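Local atomic coordinates of alcohol dehydrogenase (Aeropyrum pernix, PDB entry 1H2B), a protein that probably catalyses the NAD-dependent oxidation of alcohols, with a zinc ion bound at its active site. Residues B[80-85]-B[162-167]; B[100-105]-B[147-152]. All coordinates share one frame; numbering follows the deposited sequence.

Contact 1. Residues B[80-85]-B[162-167]; sequences ENVGYI and EMAPLA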
ATOM      1  N   GLU B  80      13.609   8.509 -27.316  1.00 13.55           N
ATOM      2  CA  GLU B  80      12.577   7.485 -27.421  1.00 13.28           C
ATOM      3  C   GLU B  80      13.014   6.507 -28.490  1.00 15.14           C
ATOM      4  O   GLU B  80      12.577   6.517 -29.642  1.00 14.93           O
ATOM      5  CB  GLU B  80      11.215   8.174 -27.707  1.00 13.08           C
ATOM      6  CG  GLU B  80      10.037   7.215 -27.742  1.00 16.13           C
ATOM      7  CD  GLU B  80       8.737   7.986 -27.830  1.00 16.82           C
ATOM      8  OE1 GLU B  80       8.298   8.216 -28.964  1.00 17.25           O
ATOM      9  OE2 GLU B  80       8.194   8.367 -26.774  1.00 15.73           O
ATOM     10  N   ASN B  81      13.907   5.588 -28.082  1.00 13.53           N
ATOM     11  CA  ASN B  81      14.730   4.899 -29.082  1.00 15.27           C
ATOM     12  C   ASN B  81      14.661   3.389 -29.091  1.00 15.45           C
ATOM     13  O   ASN B  81      14.711   2.765 -28.045  1.00 16.41           O
ATOM     14  CB  ASN B  81      16.183   5.313 -28.856  1.00 16.21           C
ATOM     15  CG  ASN B  81      16.331   6.826 -28.990  1.00 15.04           C
ATOM     16  OD1 ASN B  81      15.919   7.371 -30.014  1.00 16.90           O
ATOM     17  ND2 ASN B  81      16.942   7.473 -28.004  1.00 13.86           N
ATOM     18  N   VAL B  82      14.596   2.829 -30.294  1.00 13.18           N
ATOM     19  CA  VAL B  82      14.809   1.390 -30.515  1.00 15.30           C
ATOM     20  C   VAL B  82      15.864   1.205 -31.596  1.00 15.76           C
ATOM     21  O   VAL B  82      16.094   2.127 -32.408  1.00 15.48           O
ATOM     22  CB  VAL B  82      13.531   0.631 -30.970  1.00 14.77           C
ATOM     23  CG1 VAL B  82      12.533   0.496 -29.785  1.00 13.74           C
ATOM     24  CG2 VAL B  82      12.902   1.274 -32.217  1.00 15.81           C
ATOM     25  N   GLY B  83      16.506   0.042 -31.610  1.00 13.38           N
ATOM     26  CA  GLY B  83      17.514  -0.165 -32.622  1.00 14.65           C
ATOM     27  C   GLY B  83      18.118  -1.551 -32.475  1.00 15.52           C
ATOM     28  O   GLY B  83      17.511  -2.457 -31.924  1.00 16.26           O
ATOM     29  N   TYR B  84      19.317  -1.665 -33.032  1.00 17.92           N
ATOM     30  CA  TYR B  84      20.040  -2.930 -33.008  1.00 16.36           C
ATOM     31  C   TYR B  84      21.397  -2.665 -32.391  1.00 15.27           C
ATOM     32  O   TYR B  84      22.032  -1.632 -32.656  1.00 17.73           O
ATOM     33  CB  TYR B  84      20.236  -3.447 -34.436  1.00 16.31           C
ATOM     34  CG  TYR B  84      18.962  -3.691 -35.178  1.00 16.10           C
ATOM     35  CD1 TYR B  84      18.410  -2.705 -36.003  1.00 19.47           C
ATOM     36  CD2 TYR B  84      18.291  -4.885 -35.022  1.00 16.97           C
ATOM     37  CE1 TYR B  84      17.208  -2.927 -36.696  1.00 21.33           C
ATOM     38  CE2 TYR B  84      17.099  -5.128 -35.700  1.00 18.40           C
ATOM     39  CZ  TYR B  84      16.574  -4.140 -36.531  1.00 20.61           C
ATOM     40  OH  TYR B  84      15.418  -4.366 -37.217  1.00 24.83           O
ATOM     41  N   ILE B  85      21.855  -3.574 -31.542  1.00 16.24           N
ATOM     42  CA  ILE B  85      23.191  -3.398 -30.976  1.00 16.42           C
ATOM     43  C   ILE B  85      24.159  -3.241 -32.149  1.00 15.90           C
ATOM     44  O   ILE B  85      24.068  -4.001 -33.132  1.00 18.49           O
ATOM     45  CB  ILE B  85      23.591  -4.609 -30.100  1.00 17.79           C
ATOM     46  CG1 ILE B  85      22.679  -4.737 -28.849  1.00 18.07           C
ATOM     47  CG2 ILE B  85      25.068  -4.529 -29.688  1.00 17.79           C
ATOM     48  CD1 ILE B  85      22.822  -3.653 -27.797  1.00 20.39           C
ATOM     49  N   GLU B 162       7.554   0.253 -34.586  1.00 20.20           N
ATOM     50  CA  GLU B 162       6.276   0.514 -33.957  1.00 21.39           C
ATOM     51  C   GLU B 162       6.341   0.483 -32.427  1.00 21.63           C
ATOM     52  O   GLU B 162       5.503   1.063 -31.773  1.00 22.35           O
ATOM     53  CB  GLU B 162       5.235  -0.490 -34.484  1.00 24.87           C
ATOM     54  CG  GLU B 162       4.654  -0.068 -35.831  1.00 38.48           C
ATOM     55  CD  GLU B 162       3.472  -0.927 -36.264  1.00 50.14           C
ATOM     56  OE1 GLU B 162       2.801  -1.552 -35.387  1.00 52.54           O
ATOM     57  OE2 GLU B 162       3.217  -0.966 -37.492  1.00 51.99           O
ATOM     58  N   MET B 163       7.355  -0.171 -31.880  1.00 20.53           N
ATOM     59  CA  MET B 163       7.555  -0.208 -30.444  1.00 17.27           C
ATOM     60  C   MET B 163       8.328   0.999 -29.925  1.00 16.98           C
ATOM     61  O   MET B 163       8.458   1.138 -28.706  1.00 17.29           O
ATOM     62  CB  MET B 163       8.309  -1.482 -30.067  1.00 18.26           C
ATOM     63  CG  MET B 163       7.414  -2.750 -30.282  1.00 18.55           C
ATOM     64  SD  MET B 163       8.267  -4.270 -29.704  1.00 24.31           S
ATOM     65  CE  MET B 163       8.011  -4.186 -27.902  1.00 26.34           C
ATOM     66  N   ALA B 164       8.886   1.825 -30.803  1.00 16.69           N
ATOM     67  CA  ALA B 164       9.759   2.891 -30.340  1.00 15.29           C
ATOM     68  C   ALA B 164       9.108   3.752 -29.244  1.00 14.85           C
ATOM     69  O   ALA B 164       9.746   4.042 -28.221  1.00 16.62           O
ATOM     70  CB  ALA B 164      10.237   3.824 -31.492  1.00 17.06           C
ATOM     71  N   PRO B 165       7.854   4.185 -29.454  1.00 15.66           N
ATOM     72  CA  PRO B 165       7.262   5.075 -28.443  1.00 16.07           C
ATOM     73  C   PRO B 165       7.097   4.453 -27.085  1.00 16.21           C
ATOM     74  O   PRO B 165       6.925   5.253 -26.148  1.00 17.12           O
ATOM     75  CB  PRO B 165       5.909   5.451 -29.065  1.00 19.26           C
ATOM     76  CG  PRO B 165       6.243   5.407 -30.543  1.00 17.49           C
ATOM     77  CD  PRO B 165       6.958   4.061 -30.630  1.00 15.88           C
ATOM     78  N   LEU B 166       7.175   3.133 -26.948  1.00 15.70           N
ATOM     79  CA  LEU B 166       7.068   2.535 -25.601  1.00 15.96           C
ATOM     80  C   LEU B 166       8.217   3.021 -24.693  1.00 14.70           C
ATOM     81  O   LEU B 166       8.082   3.038 -23.452  1.00 15.90           O
ATOM     82  CB  LEU B 166       7.093   0.969 -25.671  1.00 15.61           C
ATOM     83  CG  LEU B 166       5.980   0.417 -26.560  1.00 15.24           C
ATOM     84  CD1 LEU B 166       6.209  -1.079 -26.590  1.00 16.75           C
ATOM     85  CD2 LEU B 166       4.569   0.688 -25.950  1.00 18.39           C
ATOM     86  N   ALA B 167       9.347   3.436 -25.300  1.00 15.28           N
ATOM     87  CA  ALA B 167      10.548   3.804 -24.548  1.00 15.10           C
ATOM     88  C   ALA B 167      10.426   5.108 -23.767  1.00 14.51           C
ATOM     89  O   ALA B 167      11.175   5.334 -22.832  1.00 15.98           O
ATOM     90  CB  ALA B 167      11.746   3.926 -25.501  1.00 12.89           C
TER
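Glu80 and Val82, where the chain enters strand 81-88, pack against Ala164, Pro165 and Ala167 in a buried van der Waals contact between the beginning of a sheet strand and the turn leading into helix 166-181, beside the active-site zinc. CG of Glu80 lies anti to the backbone N (chi1 -176°), and the chain beyond it is extended, which carries the carboxylate across Pro165; CD is 3.3 Å from Pro165 CA. The acid ends are gripped from outside both segments: OE1 by a salt bridge to Arg354, a residue that binds NAD, and OE2 by a hydrogen bond to Ala169 N. The sequence GHENVG fits the GHExxG signature of zinc-containing alcohol dehydrogenases, in which zinc-binding His79 precedes the glutamate. An alanine here would probably leave Arg354 without its charge mate and Ala169 N without this acceptor, and open a gap over Pro165. Further along the strand, the two methyls of Val82 straddle Ala164, CG1 being 3.7 Å from Ala164 CA and CG2 3.8 Å from Ala164 CB. A methyl suits the first turn of the helix, where Ala167 CB sits 3.8 Å from Asn81 N. The type I turn Met163-Leu166 is closed by Leu166 N bonding Met163 O.

Contact 2. Residues B[100-105]-B[147-152]; sequences PVILHP and SVIKLP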
ATOM      1  N   PRO B 100      18.088  -6.911 -31.516  1.00 16.67           N
ATOM      2  CA  PRO B 100      17.120  -5.809 -31.417  1.00 16.18           C
ATOM      3  C   PRO B 100      16.876  -5.436 -29.963  1.00 15.75           C
ATOM      4  O   PRO B 100      16.776  -6.308 -29.087  1.00 16.16           O
ATOM      5  CB  PRO B 100      15.842  -6.383 -32.037  1.00 17.47           C
ATOM      6  CG  PRO B 100      15.985  -7.925 -31.737  1.00 19.00           C
ATOM      7  CD  PRO B 100      17.461  -8.189 -31.954  1.00 17.24           C
ATOM      8  N   VAL B 101      16.765  -4.129 -29.732  1.00 15.40           N
ATOM      9  CA  VAL B 101      16.677  -3.624 -28.359  1.00 15.49           C
ATOM     10  C   VAL B 101      15.781  -2.391 -28.304  1.00 14.44           C
ATOM     11  O   VAL B 101      15.564  -1.662 -29.312  1.00 14.41           O
ATOM     12  CB  VAL B 101      18.059  -3.221 -27.776  1.00 15.72           C
ATOM     13  CG1 VAL B 101      18.990  -4.458 -27.656  1.00 15.17           C
ATOM     14  CG2 VAL B 101      18.737  -2.088 -28.601  1.00 17.17           C
ATOM     15  N   ILE B 102      15.236  -2.165 -27.107  1.00 16.08           N
ATOM     16  CA  ILE B 102      14.558  -0.919 -26.793  1.00 14.29           C
ATOM     17  C   ILE B 102      15.311  -0.313 -25.624  1.00 13.54           C
ATOM     18  O   ILE B 102      15.824  -1.008 -24.751  1.00 14.98           O
ATOM     19  CB  ILE B 102      13.038  -1.132 -26.481  1.00 13.13           C
ATOM     20  CG1 ILE B 102      12.347   0.235 -26.162  1.00 15.83           C
ATOM     21  CG2 ILE B 102      12.822  -2.112 -25.274  1.00 15.77           C
ATOM     22  CD1 ILE B 102      10.801   0.072 -26.235  1.00 16.96           C
ATOM     23  N   LEU B 103      15.416   1.007 -25.628  1.00 12.35           N
ATOM     24  CA  LEU B 103      16.232   1.688 -24.627  1.00 12.77           C
ATOM     25  C   LEU B 103      15.450   2.448 -23.602  1.00 12.42           C
ATOM     26  O   LEU B 103      14.657   3.349 -23.935  1.00 14.08           O
ATOM     27  CB  LEU B 103      17.245   2.664 -25.275  1.00 15.66           C
ATOM     28  CG  LEU B 103      18.120   2.016 -26.351  1.00 15.62           C
ATOM     29  CD1 LEU B 103      19.107   3.062 -26.963  1.00 18.40           C
ATOM     30  CD2 LEU B 103      18.929   0.886 -25.748  1.00 15.74           C
ATOM     31  N   HIS B 104      15.693   2.140 -22.323  1.00 12.78           N
ATOM     32  CA  HIS B 104      15.211   3.018 -21.264  1.00 13.75           C
ATOM     33  C   HIS B 104      15.918   4.371 -21.384  1.00 13.07           C
ATOM     34  O   HIS B 104      17.109   4.419 -21.678  1.00 15.35           O
ATOM     35  CB  HIS B 104      15.543   2.417 -19.907  1.00 13.61           C
ATOM     36  CG  HIS B 104      14.885   3.136 -18.777  1.00 14.58           C
ATOM     37  ND1 HIS B 104      15.371   4.323 -18.277  1.00 15.18           N
ATOM     38  CD2 HIS B 104      13.725   2.891 -18.131  1.00 15.32           C
ATOM     39  CE1 HIS B 104      14.540   4.784 -17.348  1.00 15.55           C
ATOM     40  NE2 HIS B 104      13.533   3.921 -17.237  1.00 13.34           N
ATOM     41  N   PRO B 105      15.191   5.480 -21.279  1.00 13.65           N
ATOM     42  CA  PRO B 105      15.843   6.755 -21.607  1.00 15.40           C
ATOM     43  C   PRO B 105      16.880   7.240 -20.619  1.00 13.42           C
ATOM     44  O   PRO B 105      17.597   8.168 -20.971  1.00 16.82           O
ATOM     45  CB  PRO B 105      14.667   7.746 -21.743  1.00 16.90           C
ATOM     46  CG  PRO B 105      13.470   7.057 -21.168  1.00 20.62           C
ATOM     47  CD  PRO B 105      13.746   5.625 -21.001  1.00 15.65           C
ATOM     48  N   SER B 147      20.484   0.240 -19.578  1.00 15.72           N
ATOM     49  CA  SER B 147      19.298   0.863 -20.180  1.00 14.53           C
ATOM     50  C   SER B 147      18.677  -0.042 -21.221  1.00 14.08           C
ATOM     51  O   SER B 147      17.646   0.267 -21.793  1.00 16.77           O
ATOM     52  CB  SER B 147      19.701   2.198 -20.872  1.00 14.49           C
ATOM     53  OG  SER B 147      20.393   3.040 -19.977  1.00 16.67           O
ATOM     54  N   VAL B 148      19.357  -1.154 -21.540  1.00 15.01           N
ATOM     55  CA  VAL B 148      18.910  -1.992 -22.636  1.00 15.79           C
ATOM     56  C   VAL B 148      17.915  -3.078 -22.224  1.00 16.85           C
ATOM     57  O   VAL B 148      18.136  -3.790 -21.233  1.00 17.22           O
ATOM     58  CB  VAL B 148      20.137  -2.698 -23.287  1.00 15.16           C
ATOM     59  CG1 VAL B 148      19.720  -3.694 -24.381  1.00 16.81           C
ATOM     60  CG2 VAL B 148      21.028  -1.661 -23.903  1.00 16.26           C
ATOM     61  N   ILE B 149      16.861  -3.214 -23.016  1.00 15.21           N
ATOM     62  CA  ILE B 149      15.973  -4.380 -22.928  1.00 18.06           C
ATOM     63  C   ILE B 149      15.998  -5.065 -24.278  1.00 17.18           C
ATOM     64  O   ILE B 149      15.683  -4.463 -25.305  1.00 16.16           O
ATOM     65  CB  ILE B 149      14.552  -3.970 -22.539  1.00 17.03           C
ATOM     66  CG1 ILE B 149      14.567  -3.552 -21.081  1.00 18.05           C
ATOM     67  CG2 ILE B 149      13.592  -5.183 -22.762  1.00 20.68           C
ATOM     68  CD1 ILE B 149      13.222  -3.033 -20.654  1.00 19.97           C
ATOM     69  N   LYS B 150      16.389  -6.342 -24.264  1.00 19.96           N
ATOM     70  CA  LYS B 150      16.414  -7.141 -25.476  1.00 20.82           C
ATOM     71  C   LYS B 150      15.019  -7.562 -25.909  1.00 22.21           C
ATOM     72  O   LYS B 150      14.188  -7.981 -25.089  1.00 23.03           O
ATOM     73  CB  LYS B 150      17.256  -8.400 -25.218  1.00 22.27           C
ATOM     74  CG  LYS B 150      18.681  -8.129 -25.214  1.00 25.46           C
ATOM     75  CD  LYS B 150      19.486  -9.401 -24.916  1.00 29.59           C
ATOM     76  CE  LYS B 150      19.491 -10.342 -26.082  1.00 31.51           C
ATOM     77  NZ  LYS B 150      20.242 -11.586 -25.662  1.00 30.10           N
ATOM     78  N   LEU B 151      14.754  -7.419 -27.211  1.00 17.39           N
ATOM     79  CA  LEU B 151      13.509  -7.824 -27.802  1.00 18.06           C
ATOM     80  C   LEU B 151      13.714  -9.164 -28.481  1.00 19.74           C
ATOM     81  O   LEU B 151      14.864  -9.629 -28.654  1.00 22.03           O
ATOM     82  CB  LEU B 151      13.073  -6.758 -28.802  1.00 18.52           C
ATOM     83  CG  LEU B 151      12.762  -5.456 -28.054  1.00 21.36           C
ATOM     84  CD1 LEU B 151      12.601  -4.357 -29.006  1.00 19.89           C
ATOM     85  CD2 LEU B 151      11.477  -5.652 -27.260  1.00 24.13           C
ATOM     86  N   PRO B 152      12.621  -9.834 -28.822  1.00 20.25           N
ATOM     87  CA  PRO B 152      12.767 -11.149 -29.474  1.00 23.89           C
ATOM     88  C   PRO B 152      13.602 -11.012 -30.739  1.00 23.23           C
ATOM     89  O   PRO B 152      13.414 -10.082 -31.526  1.00 23.72           O
ATOM     90  CB  PRO B 152      11.324 -11.528 -29.795  1.00 26.01           C
ATOM     91  CG  PRO B 152      10.533 -10.840 -28.694  1.00 23.87           C
ATOM     92  CD  PRO B 152      11.210  -9.477 -28.618  1.00 22.29           C
TER
HETATM   93  O   HOH W   1      17.522  -9.021 -28.715  1.00 23.88           O
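Ile102 and Ile149 form the hydrogen-bonded pair at the middle of an antiparallel ladder between strands 100-103 and 148-150, part of the sheet of the GroES-like catalytic domain. Each donates its amide to the other's carbonyl, Ile102 N reaching Ile149 O at 3.0 Å. His104 N continues the ladder to Ser147 O at 2.8 Å, and Leu151 N to Pro100 O at the other end. The strand directions differ by 143°, a marked twist.

Ile102 shows how one branched side chain serves several neighbours. Its CB faces Leu151 CD1 at 4.1 Å. CG2 lies alongside Ile149, 3.7 Å from Ile149 CB, the two side chains pointing the same way. CG1, anti to the backbone N (chi1 -179°), turns from the partner strand and meets Val82 CG1 at 3.6 Å. The tip, CD1, ends 3.9 Å from Leu166 CB, between strand 81-88 and helix 166-181.

On the other face Val101, Leu103 and Val148 interlock. Val101 CG1 and Val148 CG1 are only 3.4 Å apart, a tight fit, while Leu103 lies side by side with Val148 and touches Val148 CG2 with CD2. Branched at CB, Val101 and Val148 are easily accommodated in extended backbone.

Pro100 lacks an N-H but gives its carbonyl to two donors: Leu151 N, which stands 36° out of the carbonyl plane, and a water that also donates to Leu151 O. His104 is held from outside, by Gly310 O at NE2 and Ala106 N at ND1, so its ring is probably neutral with the proton on NE2. Within the ladder the polar groups that meet are backbone atoms, with a water at one end; Tyr312 OH adds a bond to Val148 O. Val101, Ile102, Leu103, Val148, Ile149 and Leu151 can thus meet through hydrocarbon side chains alone.

From the N terminus the chain runs through 80-85, turns back, and lays 100-105 antiparallel beside it, so one strand of each contact is a neighbour of the other in the same sheet, joined by the probable bonds Gly83 O to Val101 N and Asn81 O to Leu103 N. It then makes an excursion that includes Asp109, Cys112 and Cys115, ligands of the second zinc, before 147-152 closes the inner loop as contact 2. Contact 1 closes the outer loop at 162-167, just before zinc-binding Asp168; contact 2 nests within it, uncrossed. Contact 2 joins two strands of the catalytic-domain sheet, and contact 1 lays the start of helix 166-181 on that sheet, where Ala167 CB packs on Leu103 O.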